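Local coordinates for Lin1944 protein (Listeria innocua, PDB 3D7L), which is of unknown function but belongs to the short-chain dehydrogenase/reductase family and is probably an oxidoreductase, at residues D[153-165]-D[174-186]. Numbering follows the deposited sequence.
Sequences NTVSPNVLEESWD and FLPVPAAKVARAF
Val155 and Val182 meet where strand 153-157 of the Rossmann-type parallel sheet is covered by helix 179-186, which runs back almost antiparallel to it, the two axes 8.6 Å apart at closest approach. Strand, helix and the neighbouring parallel strand 198-201 form a beta-alpha-beta crossover of the SDR fold, with an excursion inserted between strand and helix; in SDR relatives the chain after this strand commonly helps form the substrate pocket. The returning chain pairs at Val177 with 159-161.

The pairing is a single bridge between Leu160 and Val177. Val177 N gives its hydrogen to Val159 O at 2.9 Å, and Glu161 N returns a bond to Val177 O at 2.8 Å. A third bond holds the start of the helix: the side chain of Glu162, bent at chi2 (-74°), brings OE2 to 2.7 Å from Ala179 N, which sits above the carboxylate plane, just after the N-cap residue Pro178. At this N-terminal end the carboxylate probably interacts favourably with the helix's partial positive charge. Water 3 joins Glu162 OE1 to Ala180 N, and water 2 ties Glu161 OE2 to Pro176 O. Water 1 links Asn158 ND2 to Leu175 N; the same ND2 also bonds Tyr202 O.

Apolar contacts fill the layer between strand and helix. Val155 CG1, anti to the backbone N (chi1 174°), reaches Val182 CG1 and Ala185 CB, while its CG2 stands over the centre of one face of the Phe186 ring, 4.0 Å from the centroid. Val182 also receives Pro157 CB and Leu160 CD2; Leu15 of helix 14-23 and Val201 of the last strand touch it too.

Beyond the bridge, away from the helix, Pro176 lies over one face of the Trp164 indole, its CG 3.9 Å from the centroid of the five-membered ring, and Asn158 OD1 lies at the edge of the Phe174 ring, 3.5 Å from CD1.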
# COMPACT_ATOMS: atom_id res chain seq x y z
N ASN D 153 5.28 5.49 13.61
CA ASN D 153 3.81 5.37 13.64
C ASN D 153 3.17 6.09 12.46
O ASN D 153 3.83 6.85 11.78
CB ASN D 153 3.24 5.98 14.93
CG ASN D 153 3.80 5.35 16.19
OD1 ASN D 153 3.60 4.16 16.44
ND2 ASN D 153 4.49 6.15 17.01
N THR D 154 1.88 5.86 12.23
CA THR D 154 1.16 6.62 11.23
C THR D 154 -0.04 7.30 11.87
O THR D 154 -0.58 6.83 12.87
CB THR D 154 0.70 5.77 10.01
OG1 THR D 154 -0.07 4.66 10.45
CG2 THR D 154 1.89 5.27 9.23
N VAL D 155 -0.44 8.43 11.29
CA VAL D 155 -1.64 9.13 11.71
C VAL D 155 -2.61 9.10 10.52
O VAL D 155 -2.23 9.42 9.39
CB VAL D 155 -1.34 10.55 12.21
CG1 VAL D 155 -2.66 11.34 12.49
CG2 VAL D 155 -0.44 10.49 13.46
N SER D 156 -3.84 8.66 10.78
CA SER D 156 -4.86 8.51 9.71
C SER D 156 -6.04 9.43 10.00
O SER D 156 -6.88 9.15 10.85
CB SER D 156 -5.32 7.08 9.58
OG SER D 156 -6.23 6.97 8.48
N PRO D 157 -6.08 10.58 9.31
CA PRO D 157 -7.18 11.49 9.57
C PRO D 157 -8.40 11.25 8.71
O PRO D 157 -8.32 10.75 7.58
CB PRO D 157 -6.57 12.87 9.22
CG PRO D 157 -5.20 12.57 8.59
CD PRO D 157 -5.13 11.12 8.33
N ASN D 158 -9.54 11.66 9.27
CA ASN D 158 -10.77 11.84 8.51
C ASN D 158 -10.63 13.15 7.74
O ASN D 158 -9.65 13.90 7.93
CB ASN D 158 -11.94 11.92 9.50
CG ASN D 158 -13.28 11.61 8.87
OD1 ASN D 158 -13.45 11.69 7.65
ND2 ASN D 158 -14.25 11.21 9.72
N VAL D 159 -11.60 13.45 6.89
CA VAL D 159 -11.67 14.78 6.27
C VAL D 159 -11.63 15.89 7.34
O VAL D 159 -12.26 15.75 8.40
CB VAL D 159 -12.93 14.93 5.32
CG1 VAL D 159 -14.23 14.63 6.05
CG2 VAL D 159 -12.99 16.34 4.70
N LEU D 160 -10.87 16.95 7.09
CA LEU D 160 -10.76 18.09 8.03
C LEU D 160 -11.89 19.12 7.94
O LEU D 160 -12.31 19.51 6.84
CB LEU D 160 -9.43 18.82 7.88
CG LEU D 160 -8.16 17.96 7.87
CD1 LEU D 160 -6.95 18.86 7.72
CD2 LEU D 160 -8.08 17.11 9.15
N GLU D 161 -12.38 19.57 9.09
CA GLU D 161 -13.34 20.66 9.15
C GLU D 161 -12.87 21.86 8.31
O GLU D 161 -13.66 22.47 7.58
CB GLU D 161 -13.57 21.12 10.59
CG GLU D 161 -14.25 20.09 11.48
CD GLU D 161 -14.57 20.61 12.87
OE1 GLU D 161 -13.96 21.61 13.30
OE2 GLU D 161 -15.43 20.01 13.53
N GLU D 162 -11.58 22.20 8.41
CA GLU D 162 -11.05 23.34 7.68
C GLU D 162 -10.91 23.11 6.17
O GLU D 162 -10.59 24.04 5.44
CB GLU D 162 -9.75 23.88 8.29
CG GLU D 162 -8.94 22.92 9.15
CD GLU D 162 -9.53 22.65 10.53
OE1 GLU D 162 -9.59 23.56 11.40
OE2 GLU D 162 -9.93 21.51 10.74
N SER D 163 -11.17 21.89 5.72
CA SER D 163 -11.24 21.55 4.30
C SER D 163 -12.66 21.18 3.83
O SER D 163 -12.86 20.96 2.65
CB SER D 163 -10.29 20.39 3.98
OG SER D 163 -8.94 20.74 4.25
N TRP D 164 -13.61 21.14 4.76
CA TRP D 164 -14.99 20.68 4.52
C TRP D 164 -15.75 21.51 3.48
O TRP D 164 -16.56 20.97 2.71
CB TRP D 164 -15.77 20.73 5.83
CG TRP D 164 -17.13 20.08 5.79
CD1 TRP D 164 -18.32 20.68 6.06
CD2 TRP D 164 -17.42 18.71 5.49
NE1 TRP D 164 -19.35 19.77 5.95
CE2 TRP D 164 -18.82 18.55 5.62
CE3 TRP D 164 -16.64 17.60 5.15
CZ2 TRP D 164 -19.45 17.32 5.41
CZ3 TRP D 164 -17.27 16.37 4.93
CH2 TRP D 164 -18.66 16.25 5.06
N ASP D 165 -15.50 22.81 3.50
CA ASP D 165 -15.93 23.76 2.46
C ASP D 165 -15.69 23.21 1.05
O ASP D 165 -16.60 23.16 0.24
CB ASP D 165 -15.16 25.07 2.68
CG ASP D 165 -13.92 24.88 3.56
OD1 ASP D 165 -12.79 24.81 3.00
OD2 ASP D 165 -14.07 24.78 4.83
N PHE D 174 -20.24 12.32 5.75
CA PHE D 174 -19.10 12.18 6.67
C PHE D 174 -19.25 13.27 7.75
O PHE D 174 -20.04 14.23 7.59
CB PHE D 174 -17.75 12.32 5.92
CG PHE D 174 -17.23 11.04 5.27
CD1 PHE D 174 -16.03 10.46 5.71
CD2 PHE D 174 -17.91 10.44 4.19
CE1 PHE D 174 -15.50 9.30 5.09
CE2 PHE D 174 -17.39 9.28 3.55
CZ PHE D 174 -16.19 8.70 4.00
N LEU D 175 -18.54 13.08 8.85
CA LEU D 175 -18.45 14.07 9.92
C LEU D 175 -16.98 14.44 10.04
O LEU D 175 -16.19 13.64 10.45
CB LEU D 175 -18.97 13.48 11.24
CG LEU D 175 -19.07 14.42 12.45
CD1 LEU D 175 -19.75 15.73 12.08
CD2 LEU D 175 -19.81 13.71 13.62
N PRO D 176 -16.62 15.66 9.61
CA PRO D 176 -15.20 16.04 9.58
C PRO D 176 -14.61 16.32 10.97
O PRO D 176 -15.34 16.55 11.94
CB PRO D 176 -15.19 17.30 8.72
CG PRO D 176 -16.56 17.91 8.96
CD PRO D 176 -17.51 16.74 9.14
N VAL D 177 -13.28 16.27 11.06
CA VAL D 177 -12.58 16.42 12.34
C VAL D 177 -11.76 17.71 12.33
O VAL D 177 -11.28 18.12 11.27
CB VAL D 177 -11.67 15.19 12.66
CG1 VAL D 177 -12.53 13.91 12.91
CG2 VAL D 177 -10.66 14.95 11.55
N PRO D 178 -11.61 18.36 13.50
CA PRO D 178 -10.75 19.55 13.50
C PRO D 178 -9.30 19.13 13.26
O PRO D 178 -8.85 18.14 13.83
CB PRO D 178 -10.91 20.11 14.92
CG PRO D 178 -12.08 19.41 15.52
CD PRO D 178 -12.15 18.07 14.84
N ALA D 179 -8.59 19.88 12.43
CA ALA D 179 -7.17 19.67 12.24
C ALA D 179 -6.39 19.70 13.57
O ALA D 179 -5.48 18.89 13.77
CB ALA D 179 -6.63 20.70 11.28
N ALA D 180 -6.77 20.60 14.49
CA ALA D 180 -6.22 20.60 15.85
C ALA D 180 -6.29 19.24 16.57
O ALA D 180 -5.39 18.90 17.35
CB ALA D 180 -6.90 21.67 16.72
N LYS D 181 -7.36 18.47 16.33
CA LYS D 181 -7.51 17.16 16.97
C LYS D 181 -6.56 16.15 16.34
O LYS D 181 -5.92 15.37 17.04
CB LYS D 181 -8.96 16.69 16.90
CG LYS D 181 -9.26 15.39 17.63
CD LYS D 181 -10.67 14.97 17.36
CE LYS D 181 -11.02 13.70 18.10
NZ LYS D 181 -12.44 13.33 17.89
N VAL D 182 -6.47 16.15 15.02
CA VAL D 182 -5.52 15.28 14.34
C VAL D 182 -4.08 15.60 14.79
O VAL D 182 -3.27 14.70 14.93
CB VAL D 182 -5.65 15.39 12.80
CG1 VAL D 182 -4.71 14.40 12.11
CG2 VAL D 182 -7.10 15.10 12.37
N ALA D 183 -3.79 16.88 15.04
CA ALA D 183 -2.41 17.31 15.39
C ALA D 183 -1.94 16.69 16.71
O ALA D 183 -0.74 16.45 16.90
CB ALA D 183 -2.32 18.82 15.42
N ARG D 184 -2.90 16.42 17.61
CA ARG D 184 -2.65 15.74 18.89
C ARG D 184 -2.06 14.33 18.71
O ARG D 184 -1.18 13.94 19.47
CB ARG D 184 -3.93 15.66 19.72
CG ARG D 184 -4.36 16.95 20.38
CD ARG D 184 -5.67 16.75 21.19
NE ARG D 184 -6.22 18.02 21.65
CZ ARG D 184 -5.87 18.65 22.77
NH1 ARG D 184 -4.97 18.14 23.60
NH2 ARG D 184 -6.45 19.81 23.08
N ALA D 185 -2.54 13.61 17.71
CA ALA D 185 -2.04 12.28 17.33
C ALA D 185 -0.58 12.30 16.87
O ALA D 185 0.21 11.37 17.20
CB ALA D 185 -2.94 11.67 16.23
N PHE D 186 -0.23 13.32 16.09
CA PHE D 186 1.16 13.56 15.73
C PHE D 186 2.01 13.85 16.97
O PHE D 186 3.10 13.29 17.10
CB PHE D 186 1.28 14.73 14.74
CG PHE D 186 0.91 14.37 13.32
CD1 PHE D 186 1.87 13.90 12.44
CD2 PHE D 186 -0.40 14.53 12.87
CE1 PHE D 186 1.53 13.58 11.11
CE2 PHE D 186 -0.74 14.23 11.57
CZ PHE D 186 0.23 13.74 10.69
O HOH W 1 -17.24 10.47 9.20
O HOH W 2 -17.26 18.36 12.49
O HOH W 3 -8.55 22.71 14.28